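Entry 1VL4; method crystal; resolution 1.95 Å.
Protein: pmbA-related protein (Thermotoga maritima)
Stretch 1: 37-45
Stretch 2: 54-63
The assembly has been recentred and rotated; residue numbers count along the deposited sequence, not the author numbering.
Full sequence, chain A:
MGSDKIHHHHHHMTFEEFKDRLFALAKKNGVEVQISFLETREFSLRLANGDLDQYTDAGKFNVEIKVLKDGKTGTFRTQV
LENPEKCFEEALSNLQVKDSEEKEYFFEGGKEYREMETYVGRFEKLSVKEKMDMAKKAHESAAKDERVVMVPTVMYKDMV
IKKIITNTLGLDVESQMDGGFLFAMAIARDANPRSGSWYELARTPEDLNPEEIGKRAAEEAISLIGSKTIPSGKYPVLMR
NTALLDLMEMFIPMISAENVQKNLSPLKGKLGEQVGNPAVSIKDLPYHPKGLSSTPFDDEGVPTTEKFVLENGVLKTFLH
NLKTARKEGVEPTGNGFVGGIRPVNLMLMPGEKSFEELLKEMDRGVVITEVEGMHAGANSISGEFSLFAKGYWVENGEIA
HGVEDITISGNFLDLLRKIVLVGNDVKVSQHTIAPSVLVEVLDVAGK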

# COMPACT_ATOMS: atom_id res chain seq x y z
N PHE A 37 -3.89 -4.02 22.50
CA PHE A 37 -2.93 -2.94 22.63
C PHE A 37 -1.68 -3.33 21.82
O PHE A 37 -1.21 -4.48 21.86
CB PHE A 37 -2.73 -2.71 24.13
CG PHE A 37 -1.50 -1.90 24.54
CD1 PHE A 37 -0.19 -2.34 24.23
CD2 PHE A 37 -1.64 -0.80 25.38
CE1 PHE A 37 0.95 -1.65 24.64
CE2 PHE A 37 -0.50 -0.08 25.82
CZ PHE A 37 0.81 -0.51 25.43
N LEU A 38 -1.19 -2.40 21.01
CA LEU A 38 -0.03 -2.60 20.17
C LEU A 38 0.82 -1.37 20.32
O LEU A 38 0.31 -0.28 20.12
CB LEU A 38 -0.43 -2.74 18.70
CG LEU A 38 0.75 -3.04 17.74
CD1 LEU A 38 1.43 -4.32 18.08
CD2 LEU A 38 0.24 -3.08 16.30
N GLU A 39 2.07 -1.51 20.71
CA GLU A 39 2.99 -0.36 20.82
C GLU A 39 4.28 -0.78 20.17
O GLU A 39 4.77 -1.90 20.40
CB GLU A 39 3.18 0.01 22.27
CG GLU A 39 4.27 1.03 22.62
CD GLU A 39 4.15 1.48 24.10
OE1 GLU A 39 4.19 0.59 25.00
OE2 GLU A 39 3.95 2.71 24.36
N THR A 40 4.74 0.07 19.25
CA THR A 40 5.88 -0.16 18.39
C THR A 40 6.86 1.02 18.40
O THR A 40 6.48 2.20 18.56
CB THR A 40 5.47 -0.42 16.94
OG1 THR A 40 5.27 0.81 16.26
CG2 THR A 40 4.26 -1.24 16.87
N ARG A 41 8.13 0.69 18.26
CA ARG A 41 9.19 1.65 18.14
C ARG A 41 10.05 1.12 17.01
O ARG A 41 10.42 -0.10 17.00
CB ARG A 41 9.92 1.58 19.46
CG ARG A 41 10.73 2.72 19.87
CD ARG A 41 10.14 4.12 19.68
NE ARG A 41 11.28 5.00 19.81
CZ ARG A 41 12.23 5.11 18.88
NH1 ARG A 41 12.15 4.45 17.72
NH2 ARG A 41 13.27 5.89 19.13
N GLU A 42 10.35 1.96 16.04
CA GLU A 42 11.08 1.51 14.88
C GLU A 42 12.07 2.55 14.39
O GLU A 42 11.85 3.76 14.53
CB GLU A 42 10.14 1.10 13.74
CG GLU A 42 9.30 2.27 13.20
CD GLU A 42 8.04 1.81 12.48
OE1 GLU A 42 8.19 1.30 11.34
OE2 GLU A 42 6.91 1.95 13.04
N PHE A 43 13.17 2.05 13.83
CA PHE A 43 14.13 2.88 13.26
C PHE A 43 14.53 2.27 11.93
O PHE A 43 14.86 1.10 11.87
CB PHE A 43 15.34 3.02 14.17
CG PHE A 43 16.37 3.93 13.62
CD1 PHE A 43 17.31 3.47 12.70
CD2 PHE A 43 16.38 5.27 13.95
CE1 PHE A 43 18.23 4.29 12.17
CE2 PHE A 43 17.35 6.13 13.39
CZ PHE A 43 18.26 5.62 12.48
N SER A 44 14.50 3.06 10.88
CA SER A 44 14.96 2.58 9.59
C SER A 44 15.77 3.62 8.89
O SER A 44 15.59 4.81 9.12
CB SER A 44 13.75 2.25 8.72
OG SER A 44 13.07 3.43 8.37
N LEU A 45 16.66 3.18 8.02
CA LEU A 45 17.38 4.01 7.16
C LEU A 45 17.71 3.38 5.79
O LEU A 45 17.89 2.14 5.66
CB LEU A 45 18.62 4.55 7.83
CG LEU A 45 19.75 3.62 8.13
CD1 LEU A 45 20.61 3.42 6.87
CD2 LEU A 45 20.59 4.24 9.25
N GLN A 54 17.23 8.97 3.48
CA GLN A 54 15.89 8.75 4.06
C GLN A 54 15.99 7.93 5.36
O GLN A 54 16.76 7.00 5.45
CB GLN A 54 15.04 7.99 3.04
CG GLN A 54 13.58 7.78 3.40
CD GLN A 54 12.86 6.93 2.35
OE1 GLN A 54 12.49 5.76 2.60
NE2 GLN A 54 12.67 7.50 1.15
N TYR A 55 15.23 8.31 6.39
CA TYR A 55 15.21 7.50 7.62
C TYR A 55 13.94 7.78 8.31
O TYR A 55 13.34 8.80 8.06
CB TYR A 55 16.40 7.85 8.55
CG TYR A 55 16.32 9.18 9.25
CD1 TYR A 55 16.68 10.37 8.58
CD2 TYR A 55 15.90 9.28 10.56
CE1 TYR A 55 16.59 11.59 9.21
CE2 TYR A 55 15.81 10.53 11.20
CZ TYR A 55 16.15 11.67 10.52
OH TYR A 55 16.06 12.90 11.12
N THR A 56 13.57 6.90 9.21
CA THR A 56 12.41 7.10 10.06
C THR A 56 12.83 6.69 11.45
O THR A 56 13.53 5.69 11.65
CB THR A 56 11.24 6.17 9.59
OG1 THR A 56 10.88 6.50 8.24
CG2 THR A 56 10.04 6.31 10.49
N ASP A 57 12.37 7.46 12.42
CA ASP A 57 12.49 7.12 13.83
C ASP A 57 11.14 7.40 14.43
O ASP A 57 10.79 8.54 14.60
CB ASP A 57 13.54 7.99 14.48
CG ASP A 57 13.94 7.53 15.87
OD1 ASP A 57 13.42 6.53 16.36
OD2 ASP A 57 14.85 8.17 16.44
N ALA A 58 10.38 6.36 14.74
CA ALA A 58 8.97 6.58 15.16
C ALA A 58 8.51 5.66 16.24
O ALA A 58 8.88 4.46 16.29
CB ALA A 58 8.04 6.42 13.96
N GLY A 59 7.66 6.19 17.10
CA GLY A 59 6.91 5.38 18.02
C GLY A 59 5.40 5.48 17.76
O GLY A 59 4.88 6.56 17.44
N LYS A 60 4.72 4.32 17.85
CA LYS A 60 3.30 4.19 17.47
C LYS A 60 2.56 3.43 18.55
O LYS A 60 3.14 2.64 19.26
CB LYS A 60 3.17 3.39 16.15
CG LYS A 60 3.82 4.04 14.94
CD LYS A 60 3.67 3.13 13.70
N PHE A 61 1.25 3.65 18.64
CA PHE A 61 0.45 3.09 19.68
C PHE A 61 -0.98 2.98 19.15
O PHE A 61 -1.52 3.97 18.67
CB PHE A 61 0.52 4.07 20.85
CG PHE A 61 -0.38 3.76 21.94
CD1 PHE A 61 -0.18 2.60 22.67
CD2 PHE A 61 -1.48 4.58 22.22
CE1 PHE A 61 -1.06 2.26 23.69
CE2 PHE A 61 -2.34 4.28 23.24
CZ PHE A 61 -2.15 3.12 23.99
N ASN A 62 -1.57 1.80 19.18
CA ASN A 62 -2.95 1.58 18.75
C ASN A 62 -3.72 0.78 19.83
O ASN A 62 -3.21 -0.22 20.32
CB ASN A 62 -2.96 0.75 17.44
CG ASN A 62 -2.80 1.61 16.21
OD1 ASN A 62 -3.69 2.42 15.87
ND2 ASN A 62 -1.66 1.45 15.54
N VAL A 63 -4.91 1.22 20.20
CA VAL A 63 -5.78 0.43 21.08
C VAL A 63 -7.10 0.13 20.34
O VAL A 63 -7.70 1.04 19.81
CB VAL A 63 -6.04 1.17 22.37
CG1 VAL A 63 -6.91 0.36 23.24
CG2 VAL A 63 -4.75 1.41 23.06

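Residues 37-45 and 54-63 are neighbouring antiparallel β-strands, joined by a regular backbone hydrogen-bond ladder and reinforced on one face by a salt bridge and an aromatic pair. Their axes approach to 4.6 Å with N-to-C directions 175° apart, and together they bury 830 Å².

The register runs unbroken from Phe37 opposite Val63 to Leu45 opposite Tyr55. Hydrogen-bonded pairs alternate with non-hydrogen-bonded ones: Leu38 with Asn62, Thr40 with Lys60, Glu42 with Ala58 and Ser44 with Thr56 each exchange two N-H···O bonds. The Thr40 pair is typical, with Thr40 N to Lys60 O at 3.0 Å (170°) and Lys60 N to Thr40 O at 2.8 Å (164°). At the intervening pairs, CA-H groups point at carbonyls across the gap, as in Phe43 CA to Thr56 O, 3.3 Å.

The face carrying Phe37, Glu39, Arg41 and Phe43 holds the specific side-chain contacts. Phe61 presents its edge to the face of Phe37, with planes at 75° and centroids 5.2 Å apart; the closest carbons, Phe37 CE2 and Phe61 CE1, lie 3.2 Å apart. Arg41 reaches diagonally past Gly59, its CD 3.8 Å from Gly59 CA, to form a salt bridge to Asp57. Arg41 NH1 and Arg41 NH2 each lie 2.8 Å from Asp57 OD1, but both hydrogen bonds are weak, at 119° and 118°. Asp57 also abuts the edge of the Phe43 ring, where Phe43 CD2 lies 3.8 Å from Asp57 CG.

On the other face, which carries Leu38, Thr40, Glu42 and Ser44, the side chains meet through van der Waals contacts. Thr40 OG1 packs 3.3 Å from Lys60 CB and has no polar partner in the model. Glu42 OE2 comes within 3.5 Å of Lys60 CD, but CE and NZ of that lysine are not modelled, so no ion pair can be assessed.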